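Local coordinates for cupin 2 conserved barrel domain protein (Planctomyces limnophilus, PDB 4H7L) that is of unknown function but folds as a cupin barrel that binds a copper(II) ion, consistent with a metal-dependent role, at residues B[28-40]-B[48-60]. Sequence-based numbering, arbitrary orientation.
Sequences VACPCGWAQRAFG and SVHYTQITKAART
Arg-37 lays its aliphatic chain over one face of the His-50 imidazole. CB of Arg-37 sits 3.7 Å from His-50 ND1, CG follows over ND1 and CE1, and its CD reaches His-50 NE2 at 3.6 Å, a CH-pi contact 19° off the ring normal. NE passes above the NE2-CD2 side, and the guanidinium beyond it is turned steeply against the ring, its edge toward His-50 and one face against Ala-35 CB. The run over the imidazole is continuous because the chain is extended from CG to NE (chi2 -164°, chi3 171°). Phe-120 meets the same imidazole edge-to-face, so an alanine in place of His-50 would probably leave both the Arg-37 methylenes and the Phe-120 ring without their mate. Strands 33-38 and 48-54 form an antiparallel hairpin of the cupin beta-barrel, and strand 110-117 continues the sheet beyond 48-54. The face with Ala-35, Arg-37, His-50 and Thr-52 probably looks toward the copper site: the His-50 side chain lies about 6 Å from that of the ligand Glu-68, that of Cys-32 about 8 Å from copper. On the other side Gln-36 and Tyr-51 run side by side: OE1 of Gln-36 comes to the ring edge, 3.1 Å from Tyr-51 CD2, while its NE2 bonds to Ile-25 O. Paired bonds hold the register, among them Gln-53 N to Trp-34 O at 2.7 Å. Just past the end of strand 48-54, Cys-32 O accepts two donors, Thr-55 N in the carbonyl plane and Lys-56 N from above it. SG of Cys-32 packs 3.6 Å from Ile-54 CD1.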
ATOM      1  N   VAL B  28       1.407  -5.368  17.137  1.00 70.52           N
ATOM      2  CA  VAL B  28       2.564  -5.029  17.954  1.00 71.72           C
ATOM      3  C   VAL B  28       2.577  -3.542  18.259  1.00 70.66           C
ATOM      4  O   VAL B  28       2.207  -2.722  17.421  1.00 75.72           O
ATOM      5  CB  VAL B  28       3.877  -5.398  17.243  1.00 72.97           C
ATOM      6  CG1 VAL B  28       5.038  -4.586  17.799  1.00 76.13           C
ATOM      7  CG2 VAL B  28       4.146  -6.888  17.374  1.00 73.29           C
ATOM      8  N   ALA B  29       3.011  -3.197  19.464  1.00 65.63           N
ATOM      9  CA  ALA B  29       3.095  -1.802  19.868  1.00 68.14           C
ATOM     10  C   ALA B  29       4.243  -1.092  19.158  1.00 69.75           C
ATOM     11  O   ALA B  29       5.345  -1.627  19.039  1.00 71.51           O
ATOM     12  CB  ALA B  29       3.264  -1.700  21.375  1.00 65.94           C
ATOM     13  N   CYS B  30       3.964   0.115  18.680  1.00 66.50           N
ATOM     14  CA  CYS B  30       4.981   0.988  18.111  1.00 69.44           C
ATOM     15  C   CYS B  30       4.755   2.383  18.686  1.00 71.95           C
ATOM     16  O   CYS B  30       3.722   2.633  19.307  1.00 72.80           O
ATOM     17  CB  CYS B  30       4.892   0.995  16.586  1.00 65.99           C
ATOM     18  SG  CYS B  30       3.241   1.321  15.956  1.00 74.50           S
ATOM     19  N   PRO B  31       5.719   3.295  18.495  1.00 74.93           N
ATOM     20  CA  PRO B  31       5.634   4.578  19.204  1.00 77.97           C
ATOM     21  C   PRO B  31       4.347   5.351  18.924  1.00 74.85           C
ATOM     22  O   PRO B  31       3.892   6.094  19.795  1.00 78.83           O
ATOM     23  CB  PRO B  31       6.846   5.351  18.676  1.00 79.50           C
ATOM     24  CG  PRO B  31       7.787   4.304  18.201  1.00 79.50           C
ATOM     25  CD  PRO B  31       6.918   3.218  17.646  1.00 75.88           C
ATOM     26  N   CYS B  32       3.769   5.174  17.742  1.00 62.67           N
ATOM     27  CA  CYS B  32       2.574   5.923  17.369  1.00 63.59           C
ATOM     28  C   CYS B  32       1.282   5.141  17.615  1.00 65.78           C
ATOM     29  O   CYS B  32       0.190   5.669  17.402  1.00 62.35           O
ATOM     30  CB  CYS B  32       2.651   6.337  15.901  1.00 59.86           C
ATOM     31  SG  CYS B  32       2.667   4.943  14.754  1.00 79.73           S
ATOM     32  N   GLY B  33       1.397   3.892  18.060  1.00 65.35           N
ATOM     33  CA  GLY B  33       0.223   3.079  18.336  1.00 68.26           C
ATOM     34  C   GLY B  33       0.445   1.589  18.144  1.00 69.13           C
ATOM     35  O   GLY B  33       1.295   0.990  18.801  1.00 73.26           O
ATOM     36  N   TRP B  34      -0.324   0.988  17.239  1.00 67.65           N
ATOM     37  CA  TRP B  34      -0.252  -0.451  17.004  1.00 67.83           C
ATOM     38  C   TRP B  34      -0.048  -0.775  15.528  1.00 65.13           C
ATOM     39  O   TRP B  34      -0.710  -0.208  14.662  1.00 62.36           O
ATOM     40  CB  TRP B  34      -1.527  -1.130  17.505  1.00 69.90           C
ATOM     41  CG  TRP B  34      -1.761  -0.926  18.962  1.00 70.94           C
ATOM     42  CD1 TRP B  34      -2.487   0.070  19.542  1.00 73.93           C
ATOM     43  CD2 TRP B  34      -1.259  -1.734  20.031  1.00 75.79           C
ATOM     44  NE1 TRP B  34      -2.471  -0.068  20.908  1.00 79.50           N
ATOM     45  CE2 TRP B  34      -1.725  -1.169  21.234  1.00 80.50           C
ATOM     46  CE3 TRP B  34      -0.464  -2.883  20.087  1.00 75.07           C
ATOM     47  CZ2 TRP B  34      -1.421  -1.713  22.479  1.00 85.52           C
ATOM     48  CZ3 TRP B  34      -0.164  -3.419  21.325  1.00 80.39           C
ATOM     49  CH2 TRP B  34      -0.642  -2.835  22.504  1.00 84.95           C
ATOM     50  N   ALA B  35       0.866  -1.700  15.252  1.00 66.72           N
ATOM     51  CA  ALA B  35       1.188  -2.077  13.881  1.00 65.46           C
ATOM     52  C   ALA B  35       0.923  -3.560  13.635  1.00 62.21           C
ATOM     53  O   ALA B  35       1.262  -4.408  14.457  1.00 66.41           O
ATOM     54  CB  ALA B  35       2.641  -1.752  13.579  1.00 61.50           C
ATOM     55  N   GLN B  36       0.312  -3.863  12.496  1.00 55.06           N
ATOM     56  CA  GLN B  36       0.135  -5.241  12.057  1.00 52.98           C
ATOM     57  C   GLN B  36       0.916  -5.420  10.759  1.00 51.44           C
ATOM     58  O   GLN B  36       0.447  -5.064   9.678  1.00 51.74           O
ATOM     59  CB  GLN B  36      -1.351  -5.567  11.885  1.00 48.82           C
ATOM     60  CG  GLN B  36      -2.106  -5.613  13.215  1.00 54.21           C
ATOM     61  CD  GLN B  36      -3.615  -5.737  13.057  1.00 55.01           C
ATOM     62  OE1 GLN B  36      -4.293  -4.779  12.698  1.00 57.31           O
ATOM     63  NE2 GLN B  36      -4.147  -6.918  13.345  1.00 55.49           N
ATOM     64  N   ARG B  37       2.120  -5.967  10.883  1.00 53.91           N
ATOM     65  CA  ARG B  37       3.104  -5.924   9.807  1.00 55.26           C
ATOM     66  C   ARG B  37       3.108  -7.195   8.961  1.00 53.34           C
ATOM     67  O   ARG B  37       3.126  -8.304   9.488  1.00 55.89           O
ATOM     68  CB  ARG B  37       4.496  -5.679  10.395  1.00 61.19           C
ATOM     69  CG  ARG B  37       4.545  -4.532  11.405  1.00 60.21           C
ATOM     70  CD  ARG B  37       5.972  -4.064  11.658  1.00 62.65           C
ATOM     71  NE  ARG B  37       6.020  -2.833  12.446  1.00 69.45           N
ATOM     72  CZ  ARG B  37       6.171  -2.774  13.769  1.00 72.73           C
ATOM     73  NH1 ARG B  37       6.294  -3.878  14.496  1.00 74.39           N
ATOM     74  NH2 ARG B  37       6.201  -1.596  14.376  1.00 73.00           N
ATOM     75  N   ALA B  38       3.103  -7.020   7.643  1.00 56.90           N
ATOM     76  CA  ALA B  38       3.090  -8.144   6.714  1.00 55.19           C
ATOM     77  C   ALA B  38       4.228  -8.056   5.707  1.00 53.44           C
ATOM     78  O   ALA B  38       4.707  -6.969   5.388  1.00 58.08           O
ATOM     79  CB  ALA B  38       1.760  -8.201   5.983  1.00 56.13           C
ATOM     80  N   PHE B  39       4.655  -9.215   5.216  1.00 58.54           N
ATOM     81  CA  PHE B  39       5.622  -9.296   4.126  1.00 62.74           C
ATOM     82  C   PHE B  39       6.976  -8.695   4.478  1.00 66.69           C
ATOM     83  O   PHE B  39       7.535  -7.921   3.708  1.00 70.77           O
ATOM     84  CB  PHE B  39       5.056  -8.624   2.873  1.00 60.88           C
ATOM     85  CG  PHE B  39       3.717  -9.163   2.459  1.00 59.17           C
ATOM     86  CD1 PHE B  39       3.553 -10.509   2.194  1.00 55.19           C
ATOM     87  CD2 PHE B  39       2.623  -8.328   2.340  1.00 59.44           C
ATOM     88  CE1 PHE B  39       2.326 -11.011   1.820  1.00 54.57           C
ATOM     89  CE2 PHE B  39       1.391  -8.825   1.965  1.00 57.52           C
ATOM     90  CZ  PHE B  39       1.243 -10.168   1.703  1.00 53.58           C
ATOM     91  N   GLY B  40       7.507  -9.072   5.637  1.00 71.32           N
ATOM     92  CA  GLY B  40       8.830  -8.632   6.045  1.00 75.38           C
ATOM     93  C   GLY B  40       9.910  -9.053   5.064  1.00 82.84           C
ATOM     94  O   GLY B  40       9.624  -9.462   3.935  1.00 80.34           O
ATOM     95  N   SER B  48       7.338  -4.087   2.414  1.00 53.64           N
ATOM     96  CA  SER B  48       6.548  -4.532   3.548  1.00 49.73           C
ATOM     97  C   SER B  48       5.238  -3.774   3.501  1.00 47.48           C
ATOM     98  O   SER B  48       5.180  -2.672   2.963  1.00 47.66           O
ATOM     99  CB  SER B  48       7.263  -4.234   4.864  1.00 51.27           C
ATOM    100  OG  SER B  48       8.513  -4.890   4.924  1.00 63.13           O
ATOM    101  N   VAL B  49       4.190  -4.356   4.069  1.00 49.39           N
ATOM    102  CA  VAL B  49       2.908  -3.675   4.149  1.00 49.79           C
ATOM    103  C   VAL B  49       2.353  -3.756   5.566  1.00 50.69           C
ATOM    104  O   VAL B  49       2.038  -4.837   6.061  1.00 56.17           O
ATOM    105  CB  VAL B  49       1.900  -4.253   3.146  1.00 50.36           C
ATOM    106  CG1 VAL B  49       0.547  -3.579   3.304  1.00 51.20           C
ATOM    107  CG2 VAL B  49       2.417  -4.066   1.732  1.00 51.15           C
ATOM    108  N   HIS B  50       2.261  -2.601   6.214  1.00 46.28           N
ATOM    109  CA  HIS B  50       1.761  -2.509   7.578  1.00 47.65           C
ATOM    110  C   HIS B  50       0.341  -1.963   7.581  1.00 50.97           C
ATOM    111  O   HIS B  50       0.010  -1.072   6.801  1.00 57.37           O
ATOM    112  CB  HIS B  50       2.630  -1.562   8.405  1.00 48.48           C
ATOM    113  CG  HIS B  50       4.086  -1.906   8.411  1.00 51.07           C
ATOM    114  ND1 HIS B  50       4.592  -3.050   7.833  1.00 58.73           N
ATOM    115  CD2 HIS B  50       5.148  -1.248   8.934  1.00 56.31           C
ATOM    116  CE1 HIS B  50       5.904  -3.082   7.998  1.00 61.40           C
ATOM    117  NE2 HIS B  50       6.264  -2.001   8.664  1.00 63.72           N
ATOM    118  N   TYR B  51      -0.492  -2.501   8.462  1.00 48.27           N
ATOM    119  CA  TYR B  51      -1.794  -1.919   8.748  1.00 50.56           C
ATOM    120  C   TYR B  51      -1.693  -1.331  10.150  1.00 54.70           C
ATOM    121  O   TYR B  51      -1.643  -2.061  11.139  1.00 55.42           O
ATOM    122  CB  TYR B  51      -2.883  -2.983   8.652  1.00 50.47           C
ATOM    123  CG  TYR B  51      -4.255  -2.533   9.098  1.00 50.01           C
ATOM    124  CD1 TYR B  51      -4.974  -1.600   8.374  1.00 55.07           C
ATOM    125  CD2 TYR B  51      -4.839  -3.070  10.230  1.00 56.32           C
ATOM    126  CE1 TYR B  51      -6.230  -1.199   8.775  1.00 57.28           C
ATOM    127  CE2 TYR B  51      -6.096  -2.680  10.639  1.00 61.33           C
ATOM    128  CZ  TYR B  51      -6.788  -1.744   9.907  1.00 63.38           C
ATOM    129  OH  TYR B  51      -8.044  -1.350  10.305  1.00 67.52           O
ATOM    130  N   THR B  52      -1.641  -0.008  10.226  1.00 49.97           N
ATOM    131  CA  THR B  52      -1.185   0.664  11.433  1.00 51.86           C
ATOM    132  C   THR B  52      -2.233   1.579  12.043  1.00 55.81           C
ATOM    133  O   THR B  52      -2.829   2.410  11.359  1.00 53.53           O
ATOM    134  CB  THR B  52       0.077   1.500  11.142  1.00 56.17           C
ATOM    135  OG1 THR B  52       1.134   0.641  10.699  1.00 57.22           O
ATOM    136  CG2 THR B  52       0.526   2.251  12.384  1.00 59.11           C
ATOM    137  N   GLN B  53      -2.437   1.423  13.346  1.00 61.64           N
ATOM    138  CA  GLN B  53      -3.352   2.266  14.101  1.00 66.40           C
ATOM    139  C   GLN B  53      -2.581   3.358  14.831  1.00 66.16           C
ATOM    140  O   GLN B  53      -1.781   3.071  15.721  1.00 70.06           O
ATOM    141  CB  GLN B  53      -4.126   1.424  15.118  1.00 72.66           C
ATOM    142  CG  GLN B  53      -4.959   0.312  14.504  1.00 75.68           C
ATOM    143  CD  GLN B  53      -6.151   0.843  13.741  1.00 80.94           C
ATOM    144  OE1 GLN B  53      -6.308   2.055  13.583  1.00 82.92           O
ATOM    145  NE2 GLN B  53      -7.003  -0.057  13.268  1.00 81.28           N
ATOM    146  N   ILE B  54      -2.823   4.610  14.453  1.00 60.44           N
ATOM    147  CA  ILE B  54      -2.233   5.745  15.152  1.00 60.01           C
ATOM    148  C   ILE B  54      -3.133   6.112  16.325  1.00 60.62           C
ATOM    149  O   ILE B  54      -4.234   6.630  16.131  1.00 62.35           O
ATOM    150  CB  ILE B  54      -2.093   6.985  14.248  1.00 60.84           C
ATOM    151  CG1 ILE B  54      -1.610   6.594  12.846  1.00 56.96           C
ATOM    152  CG2 ILE B  54      -1.150   7.998  14.887  1.00 58.68           C
ATOM    153  CD1 ILE B  54      -0.256   5.930  12.821  1.00 58.69           C
ATOM    154  N   THR B  55      -2.667   5.834  17.536  1.00 66.12           N
ATOM    155  CA  THR B  55      -3.466   6.067  18.735  1.00 68.87           C
ATOM    156  C   THR B  55      -2.846   7.104  19.670  1.00 68.93           C
ATOM    157  O   THR B  55      -3.542   7.688  20.502  1.00 71.00           O
ATOM    158  CB  THR B  55      -3.666   4.761  19.521  1.00 71.95           C
ATOM    159  OG1 THR B  55      -2.401   4.108  19.694  1.00 71.82           O
ATOM    160  CG2 THR B  55      -4.616   3.829  18.781  1.00 70.81           C
ATOM    161  N   LYS B  56      -1.545   7.336  19.532  1.00 73.54           N
ATOM    162  CA  LYS B  56      -0.838   8.243  20.426  1.00 77.68           C
ATOM    163  C   LYS B  56       0.182   9.095  19.672  1.00 74.57           C
ATOM    164  O   LYS B  56       0.613   8.745  18.574  1.00 74.74           O
ATOM    165  CB  LYS B  56      -0.161   7.451  21.553  1.00 82.53           C
ATOM    166  CG  LYS B  56       0.739   6.309  21.089  1.00 80.91           C
ATOM    167  CD  LYS B  56       0.885   5.240  22.175  1.00 80.86           C
ATOM    168  CE  LYS B  56       1.978   4.233  21.836  1.00 79.29           C
ATOM    169  NZ  LYS B  56       1.790   2.931  22.536  1.00 77.83           N
ATOM    170  N   ALA B  57       0.553  10.222  20.270  1.00 75.37           N
ATOM    171  CA  ALA B  57       1.517  11.134  19.670  1.00 73.01           C
ATOM    172  C   ALA B  57       2.909  10.512  19.690  1.00 71.20           C
ATOM    173  O   ALA B  57       3.234   9.727  20.579  1.00 76.47           O
ATOM    174  CB  ALA B  57       1.516  12.459  20.414  1.00 73.88           C
ATOM    175  N   ALA B  58       3.731  10.869  18.711  1.00 64.94           N
ATOM    176  CA  ALA B  58       5.052  10.274  18.574  1.00 60.28           C
ATOM    177  C   ALA B  58       6.097  11.319  18.198  1.00 57.36           C
ATOM    178  O   ALA B  58       5.770  12.347  17.608  1.00 63.05           O
ATOM    179  CB  ALA B  58       5.012   9.170  17.531  1.00 57.58           C
ATOM    180  N   ARG B  59       7.351  11.055  18.553  1.00 52.58           N
ATOM    181  CA  ARG B  59       8.457  11.897  18.120  1.00 55.87           C
ATOM    182  C   ARG B  59       8.502  11.948  16.601  1.00 56.80           C
ATOM    183  O   ARG B  59       8.253  10.947  15.931  1.00 60.81           O
ATOM    184  CB  ARG B  59       9.797  11.346  18.614  1.00 57.59           C
ATOM    185  CG  ARG B  59      10.032  11.425  20.105  1.00 61.24           C
ATOM    186  CD  ARG B  59      11.450  10.973  20.453  1.00 66.70           C
ATOM    187  NE  ARG B  59      12.460  11.946  20.039  1.00 67.05           N
ATOM    188  CZ  ARG B  59      13.765  11.812  20.254  1.00 59.92           C
ATOM    189  NH1 ARG B  59      14.236  10.744  20.883  1.00 60.63           N
ATOM    190  NH2 ARG B  59      14.605  12.752  19.843  1.00 56.60           N
ATOM    191  N   THR B  60       8.824  13.115  16.059  1.00 55.46           N
ATOM    192  CA  THR B  60       9.152  13.222  14.649  1.00 53.16           C
ATOM    193  C   THR B  60      10.380  12.364  14.389  1.00 53.97           C
ATOM    194  O   THR B  60      11.345  12.403  15.154  1.00 52.57           O
ATOM    195  CB  THR B  60       9.463  14.672  14.255  1.00 49.72           C
ATOM    196  OG1 THR B  60       8.285  15.468  14.410  1.00 56.04           O
ATOM    197  CG2 THR B  60       9.940  14.746  12.812  1.00 50.27           C
TER